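Local coordinates for protein circadian oscillation regulator (Nostoc sp., PDB 1R5Q) that probably stimulates autophosphorylation of KaiC in the cyanobacterial circadian clock, through a C-terminal domain that probably forms the homodimer and engages KaiC, at residues S16-R19 with Q20-S24; V5-Q8 with I9-Q13; F39-A42 with V43-A46. All coordinates share one frame; numbering follows the deposited sequence.

Contact 1. Residues S16-R19 with Q20-S24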
loop_
_atom_site.group_PDB
_atom_site.type_symbol
_atom_site.label_atom_id
_atom_site.label_comp_id
_atom_site.label_asym_id
_atom_site.label_seq_id
_atom_site.Cartn_x
_atom_site.Cartn_y
_atom_site.Cartn_z
ATOM N N SER A 16 -0.973 -5.011 6.384
ATOM C CA SER A 16 -2.073 -4.636 7.253
ATOM C C SER A 16 -2.398 -3.154 7.077
ATOM O O SER A 16 -3.565 -2.782 6.969
ATOM C CB SER A 16 -1.727 -4.926 8.725
ATOM O OG SER A 16 -2.574 -4.184 9.589
ATOM N N ASP A 17 -1.365 -2.315 7.042
ATOM C CA ASP A 17 -1.553 -0.870 6.890
ATOM C C ASP A 17 -2.203 -0.504 5.550
ATOM O O ASP A 17 -3.074 0.382 5.492
ATOM C CB ASP A 17 -0.204 -0.154 7.007
ATOM C CG ASP A 17 0.418 -0.269 8.415
ATOM O OD1 ASP A 17 1.615 0.035 8.546
ATOM O OD2 ASP A 17 -0.282 -0.645 9.382
ATOM N N TYR A 18 -1.766 -1.185 4.490
ATOM C CA TYR A 18 -2.257 -0.948 3.138
ATOM C C TYR A 18 -3.714 -1.379 3.051
ATOM O O TYR A 18 -4.503 -0.750 2.352
ATOM C CB TYR A 18 -1.431 -1.732 2.107
ATOM C CG TYR A 18 -1.672 -1.300 0.666
ATOM C CD1 TYR A 18 -1.158 -0.095 0.187
ATOM C CD2 TYR A 18 -2.458 -2.070 -0.200
ATOM C CE1 TYR A 18 -1.424 0.342 -1.131
ATOM C CE2 TYR A 18 -2.735 -1.645 -1.504
ATOM C CZ TYR A 18 -2.205 -0.433 -1.961
ATOM O OH TYR A 18 -2.443 -0.013 -3.242
ATOM N N ARG A 19 -4.063 -2.456 3.756
ATOM C CA ARG A 19 -5.449 -2.940 3.760
ATOM C C ARG A 19 -6.345 -1.807 4.275
ATOM O O ARG A 19 -7.372 -1.489 3.678
ATOM C CB ARG A 19 -5.601 -4.172 4.670
ATOM C CG ARG A 19 -7.059 -4.620 4.831
ATOM C CD ARG A 19 -7.225 -5.746 5.847
ATOM N NE ARG A 19 -6.640 -7.000 5.384
ATOM C CZ ARG A 19 -5.549 -7.544 5.916
ATOM N NH1 ARG A 19 -4.934 -6.936 6.932
ATOM N NH2 ARG A 19 -5.069 -8.690 5.433
ATOM N N GLN A 20 -5.950 -1.200 5.389
ATOM C CA GLN A 20 -6.716 -0.095 5.956
ATOM C C GLN A 20 -6.793 1.118 5.001
ATOM O O GLN A 20 -7.789 1.846 5.004
ATOM C CB GLN A 20 -6.128 0.315 7.315
ATOM C CG GLN A 20 -6.366 -0.717 8.457
ATOM C CD GLN A 20 -7.825 -1.214 8.538
ATOM O OE1 GLN A 20 -8.776 -0.418 8.527
ATOM N NE2 GLN A 20 -8.003 -2.541 8.620
ATOM N N ILE A 21 -5.759 1.338 4.181
ATOM C CA ILE A 21 -5.793 2.455 3.222
ATOM C C ILE A 21 -6.827 2.121 2.141
ATOM O O ILE A 21 -7.659 2.960 1.768
ATOM C CB ILE A 21 -4.394 2.689 2.547
ATOM C CG1 ILE A 21 -3.422 3.286 3.571
ATOM C CG2 ILE A 21 -4.536 3.631 1.306
ATOM C CD1 ILE A 21 -1.942 3.200 3.168
ATOM N N LEU A 22 -6.788 0.901 1.628
ATOM C CA LEU A 22 -7.758 0.519 0.613
ATOM C C LEU A 22 -9.205 0.659 1.146
ATOM O O LEU A 22 -10.046 1.258 0.496
ATOM C CB LEU A 22 -7.531 -0.929 0.171
ATOM C CG LEU A 22 -6.286 -1.247 -0.675
ATOM C CD1 LEU A 22 -6.085 -2.757 -0.774
ATOM C CD2 LEU A 22 -6.437 -0.627 -2.058
ATOM N N LEU A 23 -9.471 0.107 2.330
ATOM C CA LEU A 23 -10.809 0.142 2.910
ATOM C C LEU A 23 -11.307 1.529 3.293
ATOM O O LEU A 23 -12.507 1.725 3.515
ATOM C CB LEU A 23 -10.882 -0.799 4.120
ATOM C CG LEU A 23 -10.624 -2.272 3.750
ATOM C CD1 LEU A 23 -10.761 -3.185 4.977
ATOM C CD2 LEU A 23 -11.604 -2.682 2.654
ATOM N N SER A 24 -10.412 2.506 3.388
ATOM C CA SER A 24 -10.888 3.840 3.711
ATOM C C SER A 24 -10.636 4.792 2.550
ATOM O O SER A 24 -10.967 5.975 2.635
ATOM C CB SER A 24 -10.184 4.365 4.953
ATOM O OG SER A 24 -8.891 4.801 4.618
HETATM O O HOH W 1 -5.630 -4.205 8.498
#
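Gln20 docks one turn after Ser16 on helix 8-24, the first helix of the four-helix KaiA C-terminal domain. Gln20 N donates to Ser16 O at 3.3 Å; Gln20 CG passes by the same carbonyl, and the amide is linked to it through a water. The chain leaves with CG beside the backbone N (chi1 -71°) and folds again at chi2, which brings Gln20 NE2 within 2.9 Å of water 1. That water donates to Ser16 O and accepts from Arg19 NH1 in the plane of the guanidinium, so it ties a backbone carbonyl to two side chains on the solvent side. The second terminal nitrogen, Arg19 NH2, makes a salt bridge with Glu63 on helix 50-67.

Ile21 N bonds to Asp17 O on a bent path, with an N-H...O angle of 140°. CG1 and CD1 of Ile21 lie against that carbonyl, and the side chain also packs on Lys35, Ile36 and Phe39 of helix 33-45.

Leu22 faces the interior. Leu22 N meets Tyr18 O at 2.9 Å, and Leu22 CD1 approaches the phenol ring obliquely, 3.6 Å from Tyr18 CE2. The ring stands where it does because CG is anti to the Tyr18 backbone N (chi1 -167°), which carries it inward between helices 50-67 and 82-100; there Tyr18 OH is hydrogen-bonded to His57 ND1, so a buried hydroxyl has a partner and the ring's far end is tethered.

Leu23 runs alongside the aliphatic part of Arg19, both pointing the same way, with Leu23 CD1 4.0 Å from Arg19 CG. Farther on, Ser24 OG turns back and donates to Gln20 O at 3.2 Å.

Contact 2. Residues V5-Q8 with I9-Q13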
loop_
_atom_site.group_PDB
_atom_site.type_symbol
_atom_site.label_atom_id
_atom_site.label_comp_id
_atom_site.label_asym_id
_atom_site.label_seq_id
_atom_site.Cartn_x
_atom_site.Cartn_y
_atom_site.Cartn_z
ATOM N N VAL A 5 12.090 -12.652 14.223
ATOM C CA VAL A 5 12.630 -13.513 13.181
ATOM C C VAL A 5 13.196 -12.845 11.920
ATOM O O VAL A 5 14.396 -12.959 11.675
ATOM C CB VAL A 5 11.584 -14.565 12.758
ATOM C CG1 VAL A 5 11.455 -15.637 13.843
ATOM C CG2 VAL A 5 10.234 -13.887 12.528
ATOM N N ASP A 6 12.377 -12.140 11.130
ATOM C CA ASP A 6 12.901 -11.548 9.884
ATOM C C ASP A 6 12.077 -10.455 9.162
ATOM O O ASP A 6 11.277 -9.749 9.769
ATOM C CB ASP A 6 13.177 -12.677 8.886
ATOM C CG ASP A 6 11.902 -13.403 8.474
ATOM O OD1 ASP A 6 11.992 -14.389 7.713
ATOM O OD2 ASP A 6 10.805 -12.981 8.909
ATOM N N GLN A 7 12.287 -10.345 7.848
ATOM C CA GLN A 7 11.611 -9.339 7.014
ATOM C C GLN A 7 10.080 -9.422 7.026
ATOM O O GLN A 7 9.390 -8.398 6.926
ATOM C CB GLN A 7 12.111 -9.418 5.561
ATOM C CG GLN A 7 11.651 -10.649 4.793
ATOM C CD GLN A 7 12.263 -10.751 3.396
ATOM O OE1 GLN A 7 11.858 -11.590 2.585
ATOM N NE2 GLN A 7 13.244 -9.899 3.111
ATOM N N GLN A 8 9.550 -10.634 7.145
ATOM C CA GLN A 8 8.109 -10.819 7.164
ATOM C C GLN A 8 7.409 -10.040 8.271
ATOM O O GLN A 8 6.235 -9.705 8.134
ATOM C CB GLN A 8 7.762 -12.309 7.272
ATOM C CG GLN A 8 8.028 -13.084 5.984
ATOM C CD GLN A 8 7.431 -12.405 4.754
ATOM O OE1 GLN A 8 6.307 -11.872 4.791
ATOM N NE2 GLN A 8 8.177 -12.432 3.648
ATOM N N ILE A 9 8.111 -9.756 9.369
ATOM C CA ILE A 9 7.491 -8.995 10.454
ATOM C C ILE A 9 7.001 -7.640 9.922
ATOM O O ILE A 9 5.853 -7.254 10.138
ATOM C CB ILE A 9 8.470 -8.761 11.639
ATOM C CG1 ILE A 9 8.689 -10.082 12.390
ATOM C CG2 ILE A 9 7.898 -7.707 12.605
ATOM C CD1 ILE A 9 9.488 -9.935 13.672
ATOM N N LEU A 10 7.868 -6.935 9.203
ATOM C CA LEU A 10 7.499 -5.635 8.656
ATOM C C LEU A 10 6.570 -5.748 7.453
ATOM O O LEU A 10 5.602 -4.990 7.342
ATOM C CB LEU A 10 8.746 -4.840 8.264
ATOM C CG LEU A 10 8.453 -3.548 7.502
ATOM C CD1 LEU A 10 7.587 -2.608 8.349
ATOM C CD2 LEU A 10 9.784 -2.894 7.127
ATOM N N LEU A 11 6.860 -6.683 6.553
ATOM C CA LEU A 11 6.031 -6.843 5.362
ATOM C C LEU A 11 4.572 -7.163 5.696
ATOM O O LEU A 11 3.668 -6.807 4.927
ATOM C CB LEU A 11 6.604 -7.921 4.432
ATOM C CG LEU A 11 7.959 -7.631 3.754
ATOM C CD1 LEU A 11 8.296 -8.745 2.742
ATOM C CD2 LEU A 11 7.900 -6.284 3.034
ATOM N N GLN A 12 4.335 -7.839 6.825
ATOM C CA GLN A 12 2.962 -8.165 7.227
ATOM C C GLN A 12 2.294 -6.932 7.826
ATOM O O GLN A 12 1.092 -6.697 7.622
ATOM C CB GLN A 12 2.929 -9.332 8.232
ATOM C CG GLN A 12 3.039 -10.709 7.573
ATOM C CD GLN A 12 2.022 -10.912 6.442
ATOM O OE1 GLN A 12 2.392 -11.162 5.283
ATOM N NE2 GLN A 12 0.739 -10.803 6.773
ATOM N N GLN A 13 3.068 -6.139 8.560
ATOM C CA GLN A 13 2.537 -4.909 9.136
ATOM C C GLN A 13 2.161 -3.957 7.981
ATOM O O GLN A 13 1.107 -3.316 8.003
ATOM C CB GLN A 13 3.576 -4.243 10.047
ATOM C CG GLN A 13 3.862 -5.018 11.348
ATOM C CD GLN A 13 4.927 -4.365 12.236
ATOM O OE1 GLN A 13 5.159 -4.803 13.367
ATOM N NE2 GLN A 13 5.584 -3.322 11.720
#
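Ile9 N bonds to Asp6 O at 3.2 Å and Leu11 N to Gln7 O at 3.1 Å, so after an extended Asp6 the backbone coils into the first turn of helix 8-24. The second of these bonds is almost straight, whereas Ile9 N sits well above the plane of the Asp6 carbonyl. Asp6 also caps the turn: Asp6 OD2 accepts from Gln8 N at 3.2 Å, met from above the carboxylate plane.

On one side Val5 and Ile9 cross at about a right angle, Val5 CG2 lying 4.1 Å from Ile9 CG1. CG2 is the branch set between the Val5 backbone N and carbonyl carbon. Gln8 bends at chi2 (-49°), laying its amide obliquely across Leu11 with Gln8 NE2 3.8 Å from Leu11 CD1. The Gln12 side chain crosses that of Gln8 at a slant, the amide planes 36° apart and Gln12 OE1 4.0 Å from Gln8 OE1.

A negative carboxylate beside the amino end of a helix would interact favourably with the helix dipole, so Asp6 probably steadies this first turn, while the glutamines keep its outer surface polar.

Contact 3. Residues F39-A42 with V43-A46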
loop_
_atom_site.group_PDB
_atom_site.type_symbol
_atom_site.label_atom_id
_atom_site.label_comp_id
_atom_site.label_asym_id
_atom_site.label_seq_id
_atom_site.Cartn_x
_atom_site.Cartn_y
_atom_site.Cartn_z
ATOM N N PHE A 39 2.477 5.149 5.598
ATOM C CA PHE A 39 2.787 3.957 4.817
ATOM C C PHE A 39 3.944 4.292 3.869
ATOM O O PHE A 39 4.888 3.514 3.714
ATOM C CB PHE A 39 1.553 3.509 3.989
ATOM C CG PHE A 39 1.827 2.338 3.051
ATOM C CD1 PHE A 39 1.825 1.031 3.526
ATOM C CD2 PHE A 39 2.128 2.553 1.706
ATOM C CE1 PHE A 39 2.117 -0.030 2.698
ATOM C CE2 PHE A 39 2.428 1.482 0.857
ATOM C CZ PHE A 39 2.425 0.195 1.350
ATOM N N ILE A 40 3.863 5.452 3.229
ATOM C CA ILE A 40 4.903 5.864 2.296
ATOM C C ILE A 40 6.271 5.997 2.991
ATOM O O ILE A 40 7.282 5.505 2.498
ATOM C CB ILE A 40 4.527 7.199 1.621
ATOM C CG1 ILE A 40 3.277 6.987 0.745
ATOM C CG2 ILE A 40 5.696 7.737 0.797
ATOM C CD1 ILE A 40 3.386 5.820 -0.264
ATOM N N ASN A 41 6.282 6.646 4.146
ATOM C CA ASN A 41 7.530 6.844 4.872
ATOM C C ASN A 41 8.156 5.506 5.290
ATOM O O ASN A 41 9.379 5.352 5.284
ATOM C CB ASN A 41 7.264 7.754 6.077
ATOM C CG ASN A 41 8.542 8.198 6.776
ATOM O OD1 ASN A 41 8.885 7.681 7.838
ATOM N ND2 ASN A 41 9.247 9.162 6.182
ATOM N N ALA A 42 7.323 4.528 5.616
ATOM C CA ALA A 42 7.823 3.224 6.027
ATOM C C ALA A 42 8.431 2.429 4.881
ATOM O O ALA A 42 9.488 1.828 5.058
ATOM C CB ALA A 42 6.706 2.404 6.700
ATOM N N VAL A 43 7.773 2.393 3.713
ATOM C CA VAL A 43 8.310 1.637 2.579
ATOM C C VAL A 43 9.551 2.354 2.053
ATOM O O VAL A 43 10.472 1.723 1.532
ATOM C CB VAL A 43 7.264 1.463 1.413
ATOM C CG1 VAL A 43 6.048 0.692 1.910
ATOM C CG2 VAL A 43 6.817 2.798 0.898
ATOM N N PHE A 44 9.545 3.677 2.205
ATOM C CA PHE A 44 10.641 4.559 1.809
ATOM C C PHE A 44 11.845 4.244 2.716
ATOM O O PHE A 44 12.930 3.958 2.240
ATOM C CB PHE A 44 10.191 5.999 2.018
ATOM C CG PHE A 44 11.227 7.043 1.687
ATOM C CD1 PHE A 44 11.801 7.110 0.422
ATOM C CD2 PHE A 44 11.568 8.009 2.627
ATOM C CE1 PHE A 44 12.694 8.126 0.093
ATOM C CE2 PHE A 44 12.456 9.029 2.314
ATOM C CZ PHE A 44 13.021 9.091 1.038
ATOM N N CYS A 45 11.636 4.289 4.028
ATOM C CA CYS A 45 12.726 3.998 4.969
ATOM C C CYS A 45 13.278 2.570 4.910
ATOM O O CYS A 45 14.464 2.369 5.160
ATOM C CB CYS A 45 12.269 4.294 6.390
ATOM S SG CYS A 45 12.067 6.029 6.630
ATOM N N ALA A 46 12.439 1.584 4.585
ATOM C CA ALA A 46 12.895 0.194 4.505
ATOM C C ALA A 46 13.413 -0.250 3.132
ATOM O O ALA A 46 13.755 -1.416 2.957
ATOM C CB ALA A 46 11.787 -0.756 4.973
#
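Val43 sits over one face of the Phe39 ring, a CH-pi contact between residues one turn apart on helix 33-45, the second helix of the KaiA C-terminal four-helix domain. CG1 is the branch that touches: Val43 CG1 lies 4.0 Å from the Phe39 ring centroid, 22° off the normal, and is displaced toward the rim, where the nearest ring atom is Phe39 CZ at 3.7 Å. Having CG anti to the backbone N (chi1 175°) swings the Phe39 ring along the helix toward Val43. Beyond this pair the ring also meets Tyr18 of helix 8-24, and Val43 goes on to Leu92 of helix 82-100, so the pair links helix 33-45 to helices 8-24 and 82-100.

The other branch, Val43 CG2, turns to the backbone and rests 3.2 Å from Ile40 O. That same Ile40 O accepts from Phe44 N at 2.9 Å. Asn41 O lies at the edge of the Phe44 ring, near its plane, and the ring also meets Tyr96 of helix 82-100 edge-to-face.

On the exposed side Asn41 and Cys45 come together. With SG beside its own backbone N, Cys45 SG lies 3.1 Å from Asn41 O and 3.8 Å from Asn41 OD1. At the end of the helix Ala46 N donates to Ala42 O at 3.0 Å, and Ala46 CB lies 3.5 Å from Ala42 O.

Contacts 1 and 2 follow each other along helix 8-24, about 17 Å apart between centres, while contact 3 belongs to the next helix, 33-45. Contact 2 is a surface contact at the helix start, largely polar, with one apolar pair; contacts 1 and 3 are partly buried, each with an aromatic residue facing the interior and polar residues outside. Their inner residues meet: Ile21 CD1 lies 3.6 Å from Phe39 CB, and Tyr18 CD1 lies 3.8 Å from Phe39 CZ. Contact 2 joins contact 3 more thinly, through Leu10 CD2 at 3.6 Å from Ala46 CB. Water and charge complete contact 1, whereas in contact 3 the buried side is apolar, a methyl over a ring.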